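Local coordinates for protein probable CoA-transferase alpha subunit (Rhodococcus jostii, PDB 6COJ) that binds a coenzyme A thioester and is probably the alpha subunit of an enzyme of the coenzyme A transferase family, at residues A[41-46]-A[261-266]; A[68-73]-A[252-257]. The protein carries 1 engineered substitution. All coordinates share one frame; numbering follows the deposited sequence.

Contact 1: residues A[41-46]-A[261-266]; sequences WGSRRK and YGRDEK. With F8G (S-{(3R,5R,9R)-1-[(2R,3S,4R,5R)-5-(6-amino-9H-purin-9-yl)-4-hydroxy-3-(phosphonooxy)tetrahydrofuran-2-yl]-3,5,9-trihydroxy-8,8-dimethyl-3,5-dioxido-10,14-dioxo-2,4,6-trioxa-11,15-diaza-3lambda~5~,5lambda~5~-diphosphaheptadecan-17-yl} (5R,10R)-7-hydroxy-10-methyl-2-oxo-1-oxaspiro[4.5]dec-6-ene-6-carbothioate (non-preferred name)), chain E.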
loop_
_atom_site.group_PDB
_atom_site.type_symbol
_atom_site.label_atom_id
_atom_site.label_comp_id
_atom_site.label_asym_id
_atom_site.label_seq_id
_atom_site.Cartn_x
_atom_site.Cartn_y
_atom_site.Cartn_z
ATOM N N TRP A 41 -11.467 7.949 11.133
ATOM C CA TRP A 41 -10.500 7.595 12.168
ATOM C C TRP A 41 -10.793 8.417 13.414
ATOM O O TRP A 41 -10.720 9.646 13.365
ATOM C CB TRP A 41 -9.099 7.938 11.649
ATOM C CG TRP A 41 -7.965 7.811 12.633
ATOM C CD1 TRP A 41 -7.669 8.659 13.677
ATOM C CD2 TRP A 41 -6.935 6.817 12.620
ATOM N NE1 TRP A 41 -6.532 8.232 14.320
ATOM C CE2 TRP A 41 -6.057 7.112 13.684
ATOM C CE3 TRP A 41 -6.675 5.696 11.818
ATOM C CZ2 TRP A 41 -4.935 6.330 13.962
ATOM C CZ3 TRP A 41 -5.559 4.922 12.098
ATOM C CH2 TRP A 41 -4.707 5.245 13.161
ATOM N N GLY A 42 -11.123 7.768 14.532
ATOM C CA GLY A 42 -11.384 8.545 15.736
ATOM C C GLY A 42 -12.471 9.573 15.475
ATOM O O GLY A 42 -13.539 9.249 14.943
ATOM N N SER A 43 -12.200 10.830 15.818
ATOM C CA SER A 43 -13.132 11.915 15.506
ATOM C C SER A 43 -12.722 12.663 14.236
ATOM O O SER A 43 -12.612 13.896 14.200
ATOM C CB SER A 43 -13.277 12.849 16.705
ATOM O OG SER A 43 -14.286 13.822 16.496
ATOM N N ARG A 44 -12.501 11.900 13.162
ATOM C CA ARG A 44 -11.990 12.442 11.904
ATOM C C ARG A 44 -12.728 11.801 10.740
ATOM O O ARG A 44 -12.658 10.581 10.549
ATOM C CB ARG A 44 -10.473 12.228 11.761
ATOM C CG ARG A 44 -9.682 12.628 12.996
ATOM C CD ARG A 44 -8.202 12.280 12.886
ATOM N NE ARG A 44 -7.563 12.273 14.200
ATOM C CZ ARG A 44 -6.335 12.703 14.464
ATOM N NH1 ARG A 44 -5.571 13.229 13.507
ATOM N NH2 ARG A 44 -5.875 12.634 15.705
ATOM N N ARG A 45 -13.412 12.642 9.963
ATOM C CA ARG A 45 -14.131 12.269 8.737
ATOM C C ARG A 45 -14.931 10.985 8.889
ATOM O O ARG A 45 -14.902 10.087 8.045
ATOM C CB ARG A 45 -13.234 12.265 7.497
ATOM C CG ARG A 45 -14.008 12.711 6.251
ATOM C CD ARG A 45 -13.146 12.748 4.977
ATOM N NE ARG A 45 -12.706 11.391 4.643
ATOM C CZ ARG A 45 -11.445 10.986 4.524
ATOM N NH1 ARG A 45 -10.426 11.840 4.629
ATOM N NH2 ARG A 45 -11.216 9.699 4.270
ATOM N N LYS A 46 -15.696 10.920 9.982
ATOM C CA LYS A 46 -16.603 9.806 10.152
ATOM C C LYS A 46 -17.872 10.052 9.342
ATOM O O LYS A 46 -18.302 11.195 9.186
ATOM C CB LYS A 46 -16.973 9.683 11.624
ATOM C CG LYS A 46 -15.848 9.085 12.449
ATOM C CD LYS A 46 -15.696 7.620 12.142
ATOM C CE LYS A 46 -14.548 6.993 12.893
ATOM N NZ LYS A 46 -14.527 5.544 12.589
ATOM N N TYR A 261 -14.036 21.315 6.652
ATOM C CA TYR A 261 -14.249 21.936 7.952
ATOM C C TYR A 261 -13.456 21.165 8.996
ATOM O O TYR A 261 -13.090 20.001 8.795
ATOM C CB TYR A 261 -15.741 21.997 8.346
ATOM C CG TYR A 261 -16.536 20.736 8.044
ATOM C CD1 TYR A 261 -16.597 19.684 8.956
ATOM C CD2 TYR A 261 -17.228 20.602 6.852
ATOM C CE1 TYR A 261 -17.339 18.532 8.681
ATOM C CE2 TYR A 261 -17.954 19.451 6.555
ATOM C CZ TYR A 261 -18.009 18.423 7.474
ATOM O OH TYR A 261 -18.735 17.284 7.187
ATOM N N GLY A 262 -13.191 21.840 10.113
ATOM C CA GLY A 262 -12.600 21.204 11.271
ATOM C C GLY A 262 -13.643 20.575 12.181
ATOM O O GLY A 262 -14.841 20.551 11.895
ATOM N N ARG A 263 -13.160 20.042 13.298
ATOM C CA ARG A 263 -14.051 19.418 14.267
ATOM C C ARG A 263 -14.871 20.480 14.987
ATOM O O ARG A 263 -14.371 21.553 15.328
ATOM C CB ARG A 263 -13.232 18.619 15.285
ATOM C CG ARG A 263 -14.063 17.871 16.332
ATOM C CD ARG A 263 -13.177 17.031 17.261
ATOM N NE ARG A 263 -12.371 16.071 16.509
ATOM C CZ ARG A 263 -11.058 16.164 16.329
ATOM N NH1 ARG A 263 -10.379 17.166 16.871
ATOM N NH2 ARG A 263 -10.420 15.247 15.616
ATOM N N ASP A 264 -16.147 20.178 15.223
ATOM C CA ASP A 264 -16.979 21.051 16.051
ATOM C C ASP A 264 -16.701 20.671 17.496
ATOM O O ASP A 264 -17.383 19.828 18.079
ATOM C CB ASP A 264 -18.449 20.885 15.696
ATOM C CG ASP A 264 -19.333 21.908 16.386
ATOM O OD1 ASP A 264 -18.907 22.513 17.398
ATOM O OD2 ASP A 264 -20.462 22.115 15.903
ATOM N N GLU A 265 -15.650 21.282 18.062
ATOM C CA GLU A 265 -15.169 20.884 19.383
ATOM C C GLU A 265 -16.216 21.139 20.457
ATOM O O GLU A 265 -16.432 20.296 21.339
ATOM C CB GLU A 265 -13.872 21.632 19.713
ATOM C CG GLU A 265 -12.709 21.369 18.752
ATOM C CD GLU A 265 -12.053 20.025 18.980
ATOM O OE1 GLU A 265 -11.141 19.671 18.202
ATOM O OE2 GLU A 265 -12.446 19.322 19.931
ATOM N N LYS A 266 -16.879 22.299 20.399
ATOM C CA LYS A 266 -17.901 22.620 21.388
ATOM C C LYS A 266 -19.051 21.621 21.337
ATOM O O LYS A 266 -19.564 21.201 22.382
ATOM C CB LYS A 266 -18.400 24.051 21.170
ATOM C CG LYS A 266 -17.473 25.145 21.717
ATOM C CD LYS A 266 -16.418 25.576 20.715
ATOM C CE LYS A 266 -15.090 25.898 21.384
ATOM N NZ LYS A 266 -13.956 26.055 20.431
HETATM C C4 F8G E . -9.619 2.938 38.168
HETATM C C5 F8G E . -8.838 1.709 38.367
HETATM C C6 F8G E . -9.562 0.416 38.366
HETATM C C8 F8G E . -7.516 3.452 38.416
HETATM N N1 F8G E . -10.903 0.409 38.181
HETATM N N3 F8G E . -10.959 2.880 37.989
HETATM C "C1'" F8G E . -9.148 5.361 38.039
HETATM C C2 F8G E . -11.710 1.620 37.980
HETATM C "C2'" F8G E . -8.416 6.356 38.917
HETATM C "C3'" F8G E . -8.470 7.598 38.057
HETATM C "C4'" F8G E . -8.281 7.053 36.666
HETATM C "C5'" F8G E . -6.807 7.011 36.326
HETATM C CAA F8G E . 1.822 4.292 15.992
HETATM C CAB F8G E . 1.504 4.856 17.355
HETATM C CAC F8G E . 0.262 5.224 17.730
HETATM C CAD F8G E . -0.834 5.450 16.698
HETATM C CAE F8G E . -0.298 5.283 15.278
HETATM C CAF F8G E . 0.573 4.049 15.172
HETATM C CAG F8G E . -0.073 5.354 19.159
HETATM C CAI F8G E . -1.408 5.206 14.240
HETATM C CAK F8G E . -1.583 6.794 16.822
HETATM C CAL F8G E . -3.044 6.511 17.214
HETATM C CAM F8G E . -3.065 5.005 17.303
HETATM C CAQ F8G E . 0.069 5.363 21.879
HETATM C CAR F8G E . -0.093 6.843 22.176
HETATM C CAT F8G E . -0.508 7.178 24.532
HETATM C CAU F8G E . -1.526 7.649 25.554
HETATM C CAV F8G E . -1.217 7.209 26.980
HETATM C CAX F8G E . -1.961 8.909 28.508
HETATM C CAY F8G E . -2.969 9.383 29.523
HETATM C CAZ F8G E . -2.448 9.253 30.959
HETATM C CBA F8G E . -3.584 9.558 31.925
HETATM C CBM F8G E . -1.978 7.826 31.197
HETATM C CBN F8G E . -1.316 10.232 31.245
HETATM N N6 F8G E . -8.890 -0.747 38.546
HETATM N N7 F8G E . -7.554 2.097 38.514
HETATM N N9 F8G E . -8.752 3.945 38.223
HETATM N NAS F8G E . -0.977 7.078 23.293
HETATM N NAW F8G E . -2.197 7.744 27.915
HETATM O "O2'" F8G E . -9.073 6.556 40.171
HETATM O "O3'" F8G E . -9.780 8.137 38.069
HETATM O "O4'" F8G E . -8.802 5.726 36.703
HETATM O "O5'" F8G E . -6.318 8.347 36.258
HETATM O OAH F8G E . 2.452 4.968 18.105
HETATM O OAJ F8G E . -1.226 5.619 19.475
HETATM O OAN F8G E . -3.982 4.293 17.650
HETATM O OAO F8G E . -1.806 4.435 16.914
HETATM O OBB F8G E . -4.641 8.671 31.593
HETATM O OBD F8G E . -5.869 8.062 33.790
HETATM O OBJ F8G E . 0.655 6.923 24.818
HETATM O OBK F8G E . -0.972 9.571 28.227
HETATM O OBL F8G E . -3.322 10.750 29.262
HETATM O OBO F8G E . -7.034 7.912 31.619
HETATM O OBP F8G E . -6.508 10.215 32.444
HETATM O OBQ F8G E . -4.929 10.125 35.034
HETATM O OBR F8G E . -3.980 7.852 35.478
HETATM O OCI F8G E . -11.510 9.867 38.726
HETATM O OCJ F8G E . -9.907 8.987 40.406
HETATM O OCK F8G E . -9.114 10.509 38.595
HETATM P PBC F8G E . -6.049 8.778 32.359
HETATM P PBE F8G E . -5.216 8.648 35.135
HETATM P PCH F8G E . -10.090 9.420 38.972
HETATM S SAP F8G E . 1.026 5.151 20.412
#

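Contact 2: residues A[68-73]-A[252-257]; sequences GGPDLG and AHFTLA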
loop_
_atom_site.group_PDB
_atom_site.type_symbol
_atom_site.label_atom_id
_atom_site.label_comp_id
_atom_site.label_asym_id
_atom_site.label_seq_id
_atom_site.Cartn_x
_atom_site.Cartn_y
_atom_site.Cartn_z
ATOM N N GLY A 68 -12.174 3.513 16.031
ATOM C CA GLY A 68 -13.400 4.015 16.634
ATOM C C GLY A 68 -13.348 5.449 17.133
ATOM O O GLY A 68 -12.335 5.943 17.626
ATOM N N GLY A 69 -14.508 6.096 17.038
ATOM C CA GLY A 69 -14.743 7.408 17.592
ATOM C C GLY A 69 -16.199 7.542 17.994
ATOM O O GLY A 69 -16.820 6.587 18.472
ATOM N N PRO A 70 -16.783 8.727 17.792
ATOM C CA PRO A 70 -18.193 8.926 18.168
ATOM C C PRO A 70 -19.170 8.155 17.297
ATOM O O PRO A 70 -20.351 8.053 17.667
ATOM C CB PRO A 70 -18.386 10.439 18.023
ATOM C CG PRO A 70 -17.368 10.837 16.956
ATOM C CD PRO A 70 -16.175 9.944 17.221
ATOM N N ASP A 71 -18.728 7.644 16.145
ATOM C CA ASP A 71 -19.542 6.706 15.380
ATOM C C ASP A 71 -19.887 5.486 16.222
ATOM O O ASP A 71 -21.063 5.109 16.355
ATOM C CB ASP A 71 -18.803 6.286 14.097
ATOM C CG ASP A 71 -17.417 5.673 14.350
ATOM O OD1 ASP A 71 -16.683 6.123 15.257
ATOM O OD2 ASP A 71 -17.067 4.721 13.614
ATOM N N LEU A 72 -18.869 4.866 16.813
ATOM C CA LEU A 72 -19.091 3.699 17.655
ATOM C C LEU A 72 -19.846 4.074 18.922
ATOM O O LEU A 72 -20.710 3.318 19.376
ATOM C CB LEU A 72 -17.744 3.046 17.980
ATOM C CG LEU A 72 -17.791 1.720 18.735
ATOM C CD1 LEU A 72 -18.647 0.701 17.993
ATOM C CD2 LEU A 72 -16.379 1.186 18.949
ATOM N N GLY A 73 -19.547 5.242 19.497
ATOM C CA GLY A 73 -20.293 5.691 20.663
ATOM C C GLY A 73 -21.778 5.816 20.392
ATOM O O GLY A 73 -22.609 5.319 21.160
ATOM N N ALA A 252 -20.088 14.756 7.921
ATOM C CA ALA A 252 -19.161 14.241 8.912
ATOM C C ALA A 252 -19.316 14.909 10.276
ATOM O O ALA A 252 -18.697 14.453 11.242
ATOM C CB ALA A 252 -17.714 14.367 8.417
ATOM N N HIS A 253 -20.133 15.956 10.383
ATOM C CA HIS A 253 -20.306 16.646 11.660
ATOM C C HIS A 253 -20.752 15.636 12.721
ATOM O O HIS A 253 -21.676 14.872 12.462
ATOM C CB HIS A 253 -21.358 17.748 11.517
ATOM C CG HIS A 253 -21.509 18.584 12.747
ATOM N ND1 HIS A 253 -22.306 18.209 13.809
ATOM C CD2 HIS A 253 -20.950 19.768 13.092
ATOM C CE1 HIS A 253 -22.224 19.122 14.758
ATOM N NE2 HIS A 253 -21.416 20.084 14.346
ATOM N N PHE A 254 -20.148 15.621 13.915
ATOM C CA PHE A 254 -19.263 16.658 14.436
ATOM C C PHE A 254 -17.770 16.343 14.363
ATOM O O PHE A 254 -16.978 16.965 15.075
ATOM C CB PHE A 254 -19.637 16.954 15.902
ATOM C CG PHE A 254 -19.909 15.719 16.730
ATOM C CD1 PHE A 254 -18.868 15.029 17.350
ATOM C CD2 PHE A 254 -21.207 15.245 16.889
ATOM C CE1 PHE A 254 -19.128 13.892 18.113
ATOM C CE2 PHE A 254 -21.472 14.108 17.651
ATOM C CZ PHE A 254 -20.431 13.434 18.264
ATOM N N THR A 255 -17.368 15.403 13.509
ATOM C CA THR A 255 -15.946 15.137 13.320
ATOM C C THR A 255 -15.373 16.084 12.260
ATOM O O THR A 255 -16.108 16.762 11.534
ATOM C CB THR A 255 -15.714 13.671 12.936
ATOM O OG1 THR A 255 -16.243 13.386 11.627
ATOM C CG2 THR A 255 -16.396 12.770 13.965
ATOM N N LEU A 256 -14.046 16.148 12.178
ATOM C CA LEU A 256 -13.429 17.008 11.166
ATOM C C LEU A 256 -13.547 16.379 9.774
ATOM O O LEU A 256 -13.864 15.199 9.618
ATOM C CB LEU A 256 -11.977 17.346 11.527
ATOM C CG LEU A 256 -10.941 16.238 11.733
ATOM C CD1 LEU A 256 -10.536 15.575 10.421
ATOM C CD2 LEU A 256 -9.707 16.799 12.439
ATOM N N ALA A 257 -13.260 17.168 8.743
ATOM C CA ALA A 257 -13.436 16.663 7.382
ATOM C C ALA A 257 -12.428 17.288 6.422
ATOM O O ALA A 257 -12.778 17.896 5.415
ATOM C CB ALA A 257 -14.868 16.874 6.897
#

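Contact 1: residues A[41-46]-A[261-266]
Arg263 reaches over to Ser43 and grips its carbonyl oxygen side-on, with NE and NH2 both turned to the same atom. Arg263 NH2 lies 2.9 Å from Ser43 O but stands well above the carbonyl plane, whereas Arg263 NE, at 3.2 Å from Ser43 O, lies in that plane on a lone pair. The Arg263 chain runs straight through chi1 and chi2 and bends at chi3 (-58°), which swings the edge of the guanidinium against Ser43. Arg263 NE also makes a weak bond of 3.0 Å to Ser43 OG, a hydroxyl whose stronger partner is Gln268. Segment 41-46 is the loop leaving strand 35-38 of the parallel sheet at its C-terminal end, where alpha/beta folds commonly bind their ligands. Here Trp41 brings its ring edge to the acyl part of F8G: Trp41 CH2 lies 3.5 Å from the methyl carbon CAI on the spiro ring, and the indole stacks on an aromatic side chain in the chain of another protein. At another edge, Arg263 NH1 forms a salt bridge with Glu265 OE1 (2.9 Å), nearly in the guanidinium plane, so the group is held at two edges. Arg44 crosses Arg263 at a slant, its CG 3.8 Å from Arg263 NH2 and the two guanidinium planes 67° apart. The proximity of two cations is probably eased by their separate anions, Asp92 for Arg44 and Glu265 for Arg263.

Contact 2: residues A[68-73]-A[252-257]
Pro70, the first residue of helix 70-77, sets its ring against Phe254 and Thr255. Pro70 CB lies against the CE1 and CZ corner of the Phe254 ring, 3.5 Å from Phe254 CE1, while Pro70 CG meets Thr255 CG2 at 3.7 Å. Phe254 folds its ring back over its own backbone (chi1 43°), and the peptide bond before it is cis; together they help bring CE1 and CZ to the proline. Thr255 divides its two branches by function: with chi1 at 68° the methyl turns to Pro70, and OG1 turns back to donate to Ala252 O at 2.7 Å. OG1 also accepts from the backbone N of Lys46. Thr255 N reaches the same Ala252 O at 2.8 Å, from the same face of the carbonyl plane, closing a beta turn 252-255 of type VIa geometry with a non-proline cis peptide. Met48 of helix 48-56 packs on all three touching residues. On the helix side, Asp71 OD1 accepts from Gly69 N (2.8 Å), while OD2 pairs with Lys46 NZ. A valine in place of Thr255 would probably leave Ala252 O with a single grip and Lys46 N without its acceptor. No hydrogen bond crosses between 68-73 and 252-257, which implies that this buried joint of helix start and loop rests on apolar contact, while these polar groups bond within their own segment or meet through Lys46.

Contact 2 is nested inside the chain loop closed by contact 1, their centres 6 Å apart, in the order 41-46, 68-73, 252-257, 261-266. The first two segments follow strands 35-38 and 62-65, neighbours in the parallel sheet; the other two lie in the connection from strand 244-247 to helix 265-274, the last running into that helix. Segment 252-257 touches both halves of contact 1: Arg45 N lies 2.6 Å from Leu256 O, and Asp264 OD2 2.7 Å from His253 NE2, both probable hydrogen bonds. The late connection is thus joined to the loop after strand 35-38, which carries Trp41 of the thioester pocket, and to the start of helix 70-77, at the C-terminal ends of the strands.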